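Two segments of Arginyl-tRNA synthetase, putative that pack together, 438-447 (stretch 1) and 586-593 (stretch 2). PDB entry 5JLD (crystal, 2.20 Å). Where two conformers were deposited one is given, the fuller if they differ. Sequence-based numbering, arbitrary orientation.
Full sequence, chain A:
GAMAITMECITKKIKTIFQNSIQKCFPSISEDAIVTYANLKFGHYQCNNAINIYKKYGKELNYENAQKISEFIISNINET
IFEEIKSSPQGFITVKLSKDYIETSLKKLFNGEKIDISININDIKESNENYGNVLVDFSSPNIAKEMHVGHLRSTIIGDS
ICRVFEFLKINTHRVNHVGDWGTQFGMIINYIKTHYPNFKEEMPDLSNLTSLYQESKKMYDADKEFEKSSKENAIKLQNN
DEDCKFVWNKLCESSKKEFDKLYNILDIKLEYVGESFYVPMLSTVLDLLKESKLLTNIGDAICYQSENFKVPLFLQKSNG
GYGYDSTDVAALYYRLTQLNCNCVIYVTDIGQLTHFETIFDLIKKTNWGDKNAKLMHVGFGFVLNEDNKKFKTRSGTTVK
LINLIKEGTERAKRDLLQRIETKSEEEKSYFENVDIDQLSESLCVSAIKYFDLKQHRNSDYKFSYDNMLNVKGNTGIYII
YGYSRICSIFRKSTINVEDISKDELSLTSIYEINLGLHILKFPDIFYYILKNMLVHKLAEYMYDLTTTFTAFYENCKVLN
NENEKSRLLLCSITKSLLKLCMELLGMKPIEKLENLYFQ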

# COMPACT_ATOMS: atom_id res chain seq x y z
N GLN A 438 -11.36 -19.59 -14.69
CA GLN A 438 -10.18 -18.99 -14.06
C GLN A 438 -10.05 -17.54 -14.47
O GLN A 438 -9.71 -16.68 -13.66
CB GLN A 438 -8.90 -19.75 -14.42
N LEU A 439 -10.31 -17.28 -15.75
CA LEU A 439 -10.23 -15.93 -16.29
C LEU A 439 -11.23 -15.00 -15.60
O LEU A 439 -10.88 -13.89 -15.20
CB LEU A 439 -10.48 -15.93 -17.80
CG LEU A 439 -10.45 -14.57 -18.49
CD1 LEU A 439 -9.06 -13.95 -18.43
CD2 LEU A 439 -10.90 -14.68 -19.94
N SER A 440 -12.47 -15.48 -15.46
CA SER A 440 -13.52 -14.73 -14.77
C SER A 440 -13.14 -14.44 -13.32
O SER A 440 -13.30 -13.32 -12.84
CB SER A 440 -14.84 -15.50 -14.81
OG SER A 440 -15.21 -15.80 -16.15
N GLU A 441 -12.64 -15.46 -12.61
CA GLU A 441 -12.24 -15.27 -11.23
C GLU A 441 -11.11 -14.24 -11.13
O GLU A 441 -11.10 -13.39 -10.24
CB GLU A 441 -11.79 -16.59 -10.61
CG GLU A 441 -11.36 -16.49 -9.15
CD GLU A 441 -11.26 -17.86 -8.49
OE1 GLU A 441 -10.27 -18.59 -8.75
OE2 GLU A 441 -12.19 -18.22 -7.74
N SER A 442 -10.17 -14.31 -12.07
CA SER A 442 -9.07 -13.36 -12.12
C SER A 442 -9.61 -11.94 -12.30
O SER A 442 -9.24 -11.02 -11.56
CB SER A 442 -8.10 -13.72 -13.24
OG SER A 442 -6.82 -13.17 -13.00
N LEU A 443 -10.51 -11.78 -13.26
CA LEU A 443 -11.15 -10.49 -13.53
C LEU A 443 -11.85 -9.92 -12.30
O LEU A 443 -11.65 -8.76 -11.94
CB LEU A 443 -12.14 -10.62 -14.69
CG LEU A 443 -11.55 -10.96 -16.06
CD1 LEU A 443 -12.64 -11.05 -17.14
CD2 LEU A 443 -10.46 -9.96 -16.46
N CYS A 444 -12.67 -10.75 -11.66
CA CYS A 444 -13.37 -10.38 -10.43
C CYS A 444 -12.45 -9.94 -9.31
O CYS A 444 -12.63 -8.88 -8.71
CB CYS A 444 -14.21 -11.56 -9.93
SG CYS A 444 -14.87 -11.26 -8.27
N VAL A 445 -11.46 -10.78 -9.01
CA VAL A 445 -10.51 -10.50 -7.94
C VAL A 445 -9.78 -9.19 -8.19
O VAL A 445 -9.69 -8.31 -7.31
CB VAL A 445 -9.51 -11.67 -7.80
CG1 VAL A 445 -8.36 -11.29 -6.89
CG2 VAL A 445 -10.24 -12.91 -7.29
N SER A 446 -9.28 -9.04 -9.42
CA SER A 446 -8.61 -7.80 -9.84
C SER A 446 -9.52 -6.58 -9.67
O SER A 446 -9.08 -5.52 -9.19
CB SER A 446 -8.15 -7.92 -11.29
OG SER A 446 -7.03 -8.78 -11.40
N ALA A 447 -10.78 -6.75 -10.05
CA ALA A 447 -11.78 -5.69 -9.98
C ALA A 447 -12.02 -5.25 -8.54
O ALA A 447 -12.02 -4.06 -8.24
CB ALA A 447 -13.09 -6.14 -10.62
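Stretch 2 (586-593) GMKPIEKL

How does stretch 2 arrive at the helix formed by stretch 1? It comes off the end of another helix: Gly586, with phi 87° and psi 13°, closes a Schellman motif, and a CB there would be jammed against the carbonyl O of the preceding residue. From Met587 onward the chain is irregular but largely extended. It runs obliquely, in broadly the opposite sense to the helix: Met587 lies nearest Ser446, with 4.6 Å between their CA atoms, while Ile590 lies nearest Leu439, one CA 8.4 Å from the other, so the backbones diverge on the way.

What fixes the close end? Met587 brings its CA to 3.6 Å from OG of Ser446, its CB pointing sideways. The next amide supplies the direct hydrogen bond: Lys588 N donates to Ser446 OG at 3.1 Å, almost linearly at 170°.

How is Lys588 placed beyond that bond? Its CB points toward the helix, and its CD packs 3.4 Å from Ser442 OG, while NZ is hydrogen-bonded elsewhere in the structure. Its carbonyl O accepts a hydrogen bond from water 1 at 2.6 Å. The same water is hydrogen-bonded to Ser446 OG at 2.6 Å and to Ser442 OG at 3.2 Å, linking the loop backbone to two serines one helical turn apart.

Where does the contact become apolar? Pro589 points away, and Ile590 then turns toward the helix. Its CG2 meets CD1 of Leu439 at 3.7 Å, its CG1 lies 4.3 Å from CD2 of Leu443, and its CD1 reaches within 4.0 Å of Ser442 OG. Glu591 and Lys592 keep their modelled side-chain atoms out of reach. Leu593 points back toward the helix, and its CD2 rests 4.0 Å from CD2 of Leu439, which thus touches both Ile590 and Leu593.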

# COMPACT_ATOMS: atom_id res chain seq x y z
N GLY A 586 -1.96 -5.71 -6.81
CA GLY A 586 -2.49 -7.05 -6.64
C GLY A 586 -3.35 -7.54 -7.80
O GLY A 586 -4.04 -8.56 -7.68
N MET A 587 -3.31 -6.83 -8.93
CA MET A 587 -4.10 -7.24 -10.08
C MET A 587 -3.29 -8.19 -10.97
O MET A 587 -2.06 -8.20 -10.92
CB MET A 587 -4.59 -6.02 -10.87
CG MET A 587 -5.38 -5.00 -10.04
SD MET A 587 -5.64 -3.37 -10.82
CE MET A 587 -6.43 -3.83 -12.37
N LYS A 588 -3.96 -9.00 -11.77
CA LYS A 588 -3.27 -9.87 -12.72
C LYS A 588 -3.52 -9.44 -14.15
O LYS A 588 -4.64 -9.58 -14.66
CB LYS A 588 -3.71 -11.33 -12.56
CG LYS A 588 -3.32 -11.95 -11.22
CD LYS A 588 -4.04 -13.29 -11.07
CE LYS A 588 -3.38 -14.15 -10.01
NZ LYS A 588 -4.08 -15.45 -9.90
N PRO A 589 -2.48 -8.92 -14.81
CA PRO A 589 -2.62 -8.57 -16.23
C PRO A 589 -2.99 -9.78 -17.08
O PRO A 589 -2.42 -10.86 -16.88
CB PRO A 589 -1.23 -8.02 -16.59
CG PRO A 589 -0.68 -7.50 -15.29
CD PRO A 589 -1.19 -8.49 -14.25
N ILE A 590 -3.96 -9.58 -17.96
CA ILE A 590 -4.34 -10.56 -18.98
C ILE A 590 -3.95 -9.98 -20.34
O ILE A 590 -4.33 -8.86 -20.67
CB ILE A 590 -5.85 -10.86 -18.97
CG1 ILE A 590 -6.40 -10.89 -17.53
CG2 ILE A 590 -6.16 -12.15 -19.74
CD1 ILE A 590 -6.23 -12.21 -16.83
N GLU A 591 -3.21 -10.76 -21.12
CA GLU A 591 -2.65 -10.26 -22.37
C GLU A 591 -3.66 -10.26 -23.51
O GLU A 591 -3.71 -9.31 -24.29
CB GLU A 591 -1.41 -11.07 -22.75
CG GLU A 591 -0.14 -10.63 -22.04
CD GLU A 591 1.11 -11.05 -22.78
N LYS A 592 -4.46 -11.31 -23.62
CA LYS A 592 -5.41 -11.42 -24.72
C LYS A 592 -6.86 -11.46 -24.25
O LYS A 592 -7.26 -12.35 -23.49
CB LYS A 592 -5.11 -12.65 -25.58
N LEU A 593 -7.66 -10.49 -24.71
CA LEU A 593 -9.08 -10.43 -24.38
C LEU A 593 -9.95 -10.03 -25.59
O LEU A 593 -9.90 -8.89 -26.07
CB LEU A 593 -9.31 -9.46 -23.23
CG LEU A 593 -8.96 -10.00 -21.85
CD1 LEU A 593 -9.00 -8.90 -20.81
CD2 LEU A 593 -9.89 -11.14 -21.48
O HOH W 1 -7.06 -10.02 -13.69